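CheQ (Campylobacter jejuni subsp. jejuni, PDB 6A51) is a novel regulator that, together with CheP, controls transcription of the core chemotaxis operon cheVAW. Local coordinates at residues A[31-36]-A[70-75]; A[112-117]-A[128-133]. All coordinates share one frame; numbering follows the deposited sequence.

Contact 1. Residues A[31-36]-A[70-75]; sequences AEFHRF and EKHQQA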
loop_
_atom_site.group_PDB
_atom_site.type_symbol
_atom_site.label_atom_id
_atom_site.label_comp_id
_atom_site.label_asym_id
_atom_site.label_seq_id
_atom_site.Cartn_x
_atom_site.Cartn_y
_atom_site.Cartn_z
ATOM N N ALA A 31 -4.994 5.464 -12.860
ATOM C CA ALA A 31 -6.419 5.238 -13.094
ATOM C C ALA A 31 -7.253 6.458 -12.735
ATOM O O ALA A 31 -8.263 6.744 -13.388
ATOM C CB ALA A 31 -6.897 4.026 -12.293
ATOM N N GLU A 32 -6.849 7.187 -11.701
ATOM C CA GLU A 32 -7.582 8.375 -11.286
ATOM C C GLU A 32 -7.097 9.622 -12.014
ATOM O O GLU A 32 -7.914 10.449 -12.432
ATOM C CB GLU A 32 -7.471 8.556 -9.762
ATOM C CG GLU A 32 -7.985 9.894 -9.248
ATOM C CD GLU A 32 -7.758 10.115 -7.754
ATOM O OE1 GLU A 32 -8.749 10.024 -6.994
ATOM O OE2 GLU A 32 -6.606 10.401 -7.343
ATOM N N PHE A 33 -5.781 9.758 -12.199
ATOM C CA PHE A 33 -5.227 10.972 -12.795
ATOM C C PHE A 33 -5.682 11.166 -14.232
ATOM O O PHE A 33 -5.945 12.294 -14.654
ATOM C CB PHE A 33 -3.703 10.942 -12.752
ATOM C CG PHE A 33 -3.052 11.927 -13.682
ATOM C CD1 PHE A 33 -2.845 13.246 -13.280
ATOM C CD2 PHE A 33 -2.637 11.540 -14.960
ATOM C CE1 PHE A 33 -2.236 14.175 -14.132
ATOM C CE2 PHE A 33 -2.024 12.459 -15.821
ATOM C CZ PHE A 33 -1.824 13.782 -15.408
ATOM N N HIS A 34 -5.737 10.095 -15.021
ATOM C CA HIS A 34 -6.069 10.301 -16.426
ATOM C C HIS A 34 -7.530 10.677 -16.625
ATOM O O HIS A 34 -7.869 11.258 -17.657
ATOM C CB HIS A 34 -5.719 9.066 -17.253
ATOM C CG HIS A 34 -6.807 8.043 -17.328
ATOM N ND1 HIS A 34 -7.049 7.137 -16.319
ATOM C CD2 HIS A 34 -7.681 7.744 -18.318
ATOM C CE1 HIS A 34 -8.035 6.333 -16.677
ATOM N NE2 HIS A 34 -8.434 6.680 -17.887
ATOM N N ARG A 35 -8.379 10.347 -15.668
ATOM C CA ARG A 35 -9.773 10.762 -15.699
ATOM C C ARG A 35 -9.905 12.285 -15.416
ATOM O O ARG A 35 -10.635 12.966 -16.069
ATOM C CB ARG A 35 -10.677 9.852 -14.849
ATOM C CG ARG A 35 -10.637 8.361 -15.223
ATOM C CD ARG A 35 -11.752 7.495 -14.602
ATOM N NE ARG A 35 -11.444 6.107 -14.155
ATOM C CZ ARG A 35 -11.932 4.979 -14.706
ATOM N NH1 ARG A 35 -12.717 5.033 -15.769
ATOM N NH2 ARG A 35 -11.637 3.768 -14.215
ATOM N N PHE A 36 -9.157 12.810 -14.462
ATOM C CA PHE A 36 -9.162 14.224 -14.133
ATOM C C PHE A 36 -8.575 15.085 -15.215
ATOM O O PHE A 36 -9.001 16.195 -15.434
ATOM C CB PHE A 36 -8.456 14.499 -12.822
ATOM C CG PHE A 36 -9.176 13.968 -11.644
ATOM C CD1 PHE A 36 -10.548 13.955 -11.620
ATOM C CD2 PHE A 36 -8.497 13.487 -10.567
ATOM C CE1 PHE A 36 -11.231 13.459 -10.547
ATOM C CE2 PHE A 36 -9.170 12.990 -9.481
ATOM C CZ PHE A 36 -10.541 12.973 -9.473
ATOM N N GLU A 70 3.200 20.291 -16.865
ATOM C CA GLU A 70 2.553 21.546 -16.467
ATOM C C GLU A 70 1.184 21.684 -17.104
ATOM O O GLU A 70 0.264 22.223 -16.481
ATOM C CB GLU A 70 3.411 22.758 -16.829
ATOM C CG GLU A 70 4.526 23.046 -15.828
ATOM C CD GLU A 70 5.670 22.042 -15.897
ATOM O OE1 GLU A 70 5.735 21.270 -16.881
ATOM O OE2 GLU A 70 6.504 22.023 -14.962
ATOM N N LYS A 71 1.026 21.172 -18.327
ATOM C CA LYS A 71 -0.268 21.092 -19.001
ATOM C C LYS A 71 -1.328 20.389 -18.165
ATOM O O LYS A 71 -2.507 20.410 -18.536
ATOM C CB LYS A 71 -0.112 20.345 -20.327
ATOM C CG LYS A 71 1.268 20.523 -20.999
ATOM C CD LYS A 71 1.467 19.501 -22.117
ATOM C CE LYS A 71 0.143 19.169 -22.807
ATOM N NZ LYS A 71 0.325 18.135 -23.852
ATOM N N HIS A 72 -0.932 19.744 -17.070
ATOM C CA HIS A 72 -1.816 18.875 -16.319
ATOM C C HIS A 72 -1.792 19.130 -14.821
ATOM O O HIS A 72 -2.473 18.405 -14.087
ATOM C CB HIS A 72 -1.460 17.406 -16.584
ATOM C CG HIS A 72 -1.886 16.918 -17.933
ATOM N ND1 HIS A 72 -1.131 16.036 -18.677
ATOM C CD2 HIS A 72 -2.990 17.185 -18.670
ATOM C CE1 HIS A 72 -1.753 15.777 -19.814
ATOM N NE2 HIS A 72 -2.883 16.462 -19.834
ATOM N N GLN A 73 -1.046 20.144 -14.351
ATOM C CA GLN A 73 -0.924 20.413 -12.917
ATOM C C GLN A 73 -2.272 20.609 -12.235
ATOM O O GLN A 73 -2.401 20.359 -11.030
ATOM C CB GLN A 73 -0.059 21.643 -12.683
ATOM C CG GLN A 73 1.388 21.444 -13.058
ATOM C CD GLN A 73 2.108 20.488 -12.122
ATOM O OE1 GLN A 73 2.768 19.547 -12.568
ATOM N NE2 GLN A 73 1.997 20.735 -10.816
ATOM N N GLN A 74 -3.282 21.063 -12.973
ATOM C CA GLN A 74 -4.612 21.173 -12.389
ATOM C C GLN A 74 -5.148 19.798 -12.006
ATOM O O GLN A 74 -5.585 19.582 -10.870
ATOM C CB GLN A 74 -5.547 21.879 -13.369
ATOM C CG GLN A 74 -6.773 22.495 -12.728
ATOM C CD GLN A 74 -7.995 22.374 -13.616
ATOM O OE1 GLN A 74 -8.423 21.267 -13.954
ATOM N NE2 GLN A 74 -8.556 23.511 -14.012
ATOM N N ALA A 75 -5.102 18.846 -12.947
ATOM C CA ALA A 75 -5.559 17.488 -12.666
ATOM C C ALA A 75 -4.723 16.828 -11.577
ATOM O O ALA A 75 -5.243 16.035 -10.780
ATOM C CB ALA A 75 -5.525 16.647 -13.939
#
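Phe-36, which packs on Ala-75, and its neighbour Arg-35 both give their backbone N-H to the carbonyl oxygen of Glu-32. Both bonds are weak; the one from Phe-36 N to Glu-32 O measures 3.4 Å. No hydrogen bond joins the two segments, and the contact between them is aromatic and apolar. Phe-33 and Phe-36, three residues apart on helix 30-37, supply one side. His-72 and Ala-75, also three apart, supply the other.

The rings of Phe-33 and His-72 form an offset edge-to-face pair. Their centroids are 5.7 Å apart and their planes stand at 86°. The edge of Phe-33 is turned to the face of His-72. The Phe-33 ring swings away from its own backbone N (chi1 163°), which carries its end to the other segment. Phe-33 CZ lies 3.8 Å from His-72 CB, which sits at the edge of the Phe-33 ring, near its plane. Phe-33 CE1, the next atom round that ring, is 4.1 Å from Ala-75 CB. One end of the phenylalanine therefore meets both residues.

The single methyl of Ala-75 touches both phenylalanines. Ala-75 CB lies 3.8 Å from Phe-36 CB and 3.7 Å from Phe-36 C. The contact with Phe-36 is made mainly at the base of the side chain, because the ring leads away from segment 70-75. The helices come close here: the CA atoms of Phe-36 and Ala-75 are 5.1 Å apart.

His-72 holds the N-cap position of helix 73-77, so the aromatic pair marks the start of that helix. Ala-37 and Ile-39 also touch His-72. Glu-32 OE2 is hydrogen-bonded to Ser-80 N. The contact thus packs helix 30-37, which directly follows strand 27-29 of the four-stranded mixed sheet, against the first turn of helix 73-77.

Contact 2. Residues A[112-117]-A[128-133]; sequences KLLELK and KKFYDF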
loop_
_atom_site.group_PDB
_atom_site.type_symbol
_atom_site.label_atom_id
_atom_site.label_comp_id
_atom_site.label_asym_id
_atom_site.label_seq_id
_atom_site.Cartn_x
_atom_site.Cartn_y
_atom_site.Cartn_z
ATOM N N LYS A 112 -9.875 -3.969 11.637
ATOM C CA LYS A 112 -10.286 -2.864 12.460
ATOM C C LYS A 112 -9.118 -2.032 12.970
ATOM O O LYS A 112 -9.291 -0.839 13.230
ATOM C CB LYS A 112 -11.106 -3.458 13.585
ATOM C CG LYS A 112 -10.917 -2.810 14.857
ATOM C CD LYS A 112 -12.160 -1.996 15.002
ATOM C CE LYS A 112 -12.317 -1.471 16.400
ATOM N NZ LYS A 112 -13.346 -0.395 16.500
ATOM N N LEU A 113 -7.935 -2.628 13.091
ATOM C CA LEU A 113 -6.709 -1.910 13.424
ATOM C C LEU A 113 -6.144 -1.090 12.267
ATOM O O LEU A 113 -5.176 -0.343 12.477
ATOM C CB LEU A 113 -5.636 -2.906 13.853
ATOM C CG LEU A 113 -6.000 -3.802 15.029
ATOM C CD1 LEU A 113 -4.892 -4.778 15.232
ATOM C CD2 LEU A 113 -6.199 -2.967 16.301
ATOM N N LEU A 114 -6.692 -1.213 11.058
ATOM C CA LEU A 114 -6.070 -0.658 9.863
ATOM C C LEU A 114 -6.909 0.450 9.237
ATOM O O LEU A 114 -8.134 0.339 9.143
ATOM C CB LEU A 114 -5.855 -1.747 8.816
ATOM C CG LEU A 114 -4.927 -2.882 9.161
ATOM C CD1 LEU A 114 -4.956 -3.834 7.996
ATOM C CD2 LEU A 114 -3.536 -2.300 9.388
ATOM N N GLU A 115 -6.236 1.496 8.760
ATOM C CA GLU A 115 -6.877 2.526 7.950
ATOM C C GLU A 115 -6.882 2.066 6.499
ATOM O O GLU A 115 -5.819 1.932 5.891
ATOM C CB GLU A 115 -6.157 3.866 8.058
ATOM C CG GLU A 115 -6.755 4.869 7.052
ATOM C CD GLU A 115 -6.167 6.271 7.136
ATOM O OE1 GLU A 115 -5.210 6.468 7.909
ATOM O OE2 GLU A 115 -6.663 7.178 6.418
ATOM N N LEU A 116 -8.067 1.825 5.943
ATOM C CA LEU A 116 -8.202 1.441 4.544
ATOM C C LEU A 116 -8.878 2.555 3.751
ATOM O O LEU A 116 -9.382 3.538 4.304
ATOM C CB LEU A 116 -8.978 0.133 4.396
ATOM C CG LEU A 116 -8.470 -1.044 5.223
ATOM C CD1 LEU A 116 -8.913 -2.346 4.606
ATOM C CD2 LEU A 116 -6.991 -1.005 5.266
ATOM N N LYS A 117 -8.902 2.380 2.432
ATOM C CA LYS A 117 -9.287 3.461 1.539
ATOM C C LYS A 117 -9.340 2.941 0.113
ATOM O O LYS A 117 -8.516 2.104 -0.262
ATOM C CB LYS A 117 -8.287 4.598 1.690
ATOM C CG LYS A 117 -8.355 5.716 0.708
ATOM C CD LYS A 117 -7.159 6.627 0.994
ATOM C CE LYS A 117 -7.187 7.887 0.162
ATOM N NZ LYS A 117 -5.888 8.589 0.257
ATOM N N LYS A 128 2.102 3.148 6.950
ATOM C CA LYS A 128 2.824 4.036 7.852
ATOM C C LYS A 128 2.175 4.059 9.227
ATOM O O LYS A 128 2.867 3.959 10.245
ATOM C CB LYS A 128 2.887 5.444 7.265
ATOM C CG LYS A 128 3.796 6.395 8.026
ATOM C CD LYS A 128 3.636 7.827 7.534
ATOM C CE LYS A 128 4.766 8.721 8.020
ATOM N NZ LYS A 128 4.612 9.075 9.463
ATOM N N LYS A 129 0.841 4.172 9.280
ATOM C CA LYS A 129 0.178 4.201 10.580
ATOM C C LYS A 129 0.288 2.859 11.282
ATOM O O LYS A 129 0.402 2.808 12.514
ATOM C CB LYS A 129 -1.290 4.607 10.443
ATOM C CG LYS A 129 -1.447 6.054 10.041
ATOM C CD LYS A 129 -2.898 6.505 10.016
ATOM C CE LYS A 129 -2.961 7.961 9.555
ATOM N NZ LYS A 129 -4.303 8.588 9.698
ATOM N N PHE A 130 0.284 1.769 10.527
ATOM C CA PHE A 130 0.414 0.463 11.161
ATOM C C PHE A 130 1.787 0.315 11.815
ATOM O O PHE A 130 1.898 -0.125 12.967
ATOM C CB PHE A 130 0.168 -0.616 10.126
ATOM C CG PHE A 130 0.026 -1.976 10.694
ATOM C CD1 PHE A 130 -0.883 -2.227 11.707
ATOM C CD2 PHE A 130 0.781 -3.028 10.191
ATOM C CE1 PHE A 130 -1.037 -3.519 12.217
ATOM C CE2 PHE A 130 0.643 -4.312 10.704
ATOM C CZ PHE A 130 -0.268 -4.559 11.720
ATOM N N TYR A 131 2.847 0.711 11.104
ATOM C CA TYR A 131 4.182 0.768 11.698
ATOM C C TYR A 131 4.182 1.587 12.985
ATOM O O TYR A 131 4.765 1.178 13.997
ATOM C CB TYR A 131 5.181 1.368 10.706
ATOM C CG TYR A 131 5.843 0.407 9.728
ATOM C CD1 TYR A 131 6.667 -0.617 10.174
ATOM C CD2 TYR A 131 5.705 0.576 8.353
ATOM C CE1 TYR A 131 7.296 -1.474 9.284
ATOM C CE2 TYR A 131 6.338 -0.275 7.455
ATOM C CZ TYR A 131 7.128 -1.294 7.931
ATOM O OH TYR A 131 7.757 -2.142 7.054
ATOM N N ASP A 132 3.526 2.750 12.965
ATOM C CA ASP A 132 3.476 3.597 14.157
ATOM C C ASP A 132 2.764 2.888 15.302
ATOM O O ASP A 132 3.229 2.909 16.449
ATOM C CB ASP A 132 2.775 4.917 13.834
ATOM C CG ASP A 132 3.554 5.787 12.844
ATOM O OD1 ASP A 132 4.791 5.606 12.698
ATOM O OD2 ASP A 132 2.914 6.660 12.211
ATOM N N PHE A 133 1.628 2.255 15.002
ATOM C CA PHE A 133 0.925 1.434 15.980
ATOM C C PHE A 133 1.833 0.348 16.555
ATOM O O PHE A 133 1.864 0.127 17.771
ATOM C CB PHE A 133 -0.311 0.836 15.309
ATOM C CG PHE A 133 -1.021 -0.196 16.118
ATOM C CD1 PHE A 133 -1.801 0.177 17.219
ATOM C CD2 PHE A 133 -0.959 -1.542 15.747
ATOM C CE1 PHE A 133 -2.503 -0.782 17.961
ATOM C CE2 PHE A 133 -1.656 -2.519 16.474
ATOM C CZ PHE A 133 -2.425 -2.137 17.589
#
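The backbones approach most closely at Leu-114 and Phe-130, with CA atoms 6.7 Å apart, where the link from helix 109-113 to strand 116-119 passes helix 127-134. Side chains bridge the gap in three pairs.

Leu-114 sets one methyl, CD2, over a face of the Phe-130 ring. This is a CH-pi contact: Leu-114 CD2 is 4.0 Å from the centroid of the Phe-130 ring and 30° off its normal. It is displaced toward the CG-CD1 bond, with Leu-114 CD2 3.5 Å from Phe-130 CD1.

One turn further along the helix, Phe-133 touches Leu-113. Phe-133 CZ is 4.1 Å from Leu-113 CD2; the phenylalanine is exposed.

At the other end, Lys-129 NZ makes a salt bridge to Glu-115 OE1 of 2.9 Å. The ammonium comes on the syn side, 25° out of the carboxylate plane. Both chains are extended beyond CG, and Glu-115 points CG away from its backbone N (chi1 173°), which spans the distance between the backbones. Asn-126 ND2 adds a weak bond to the same oxygen, while Asn-126 OD1 accepts from Lys-129 N.

Backbone bonds of Glu-115 with Asn-126 and Lys-117 with Phe-124 tie this segment to strand 122-126 in the antiparallel three-stranded sheet. Helix 127-134, which follows that strand, packs back on the segment leading into strand 116-119. Phe-130 also reaches strand 142-146, and Leu-114 helix 88-95.

Overall arrangement
The two contacts share no helix or strand and follow one another along the chain. Their centres are 28 Å apart, and their nearest atoms about 8 Å. Contact 1 lies far out, 21 Å from the centre of the chain, yet is partly buried; it joins two short helices through aromatic and apolar groups, with no hydrogen bond between the segments. Contact 2 is nearer, 11 Å from that centre, but is a surface contact. It sets a helix against a loop that leads into a strand, and adds a salt bridge to its apolar pairs. Each has an aromatic contact: ring to ring in contact 1, methyl to ring in contact 2.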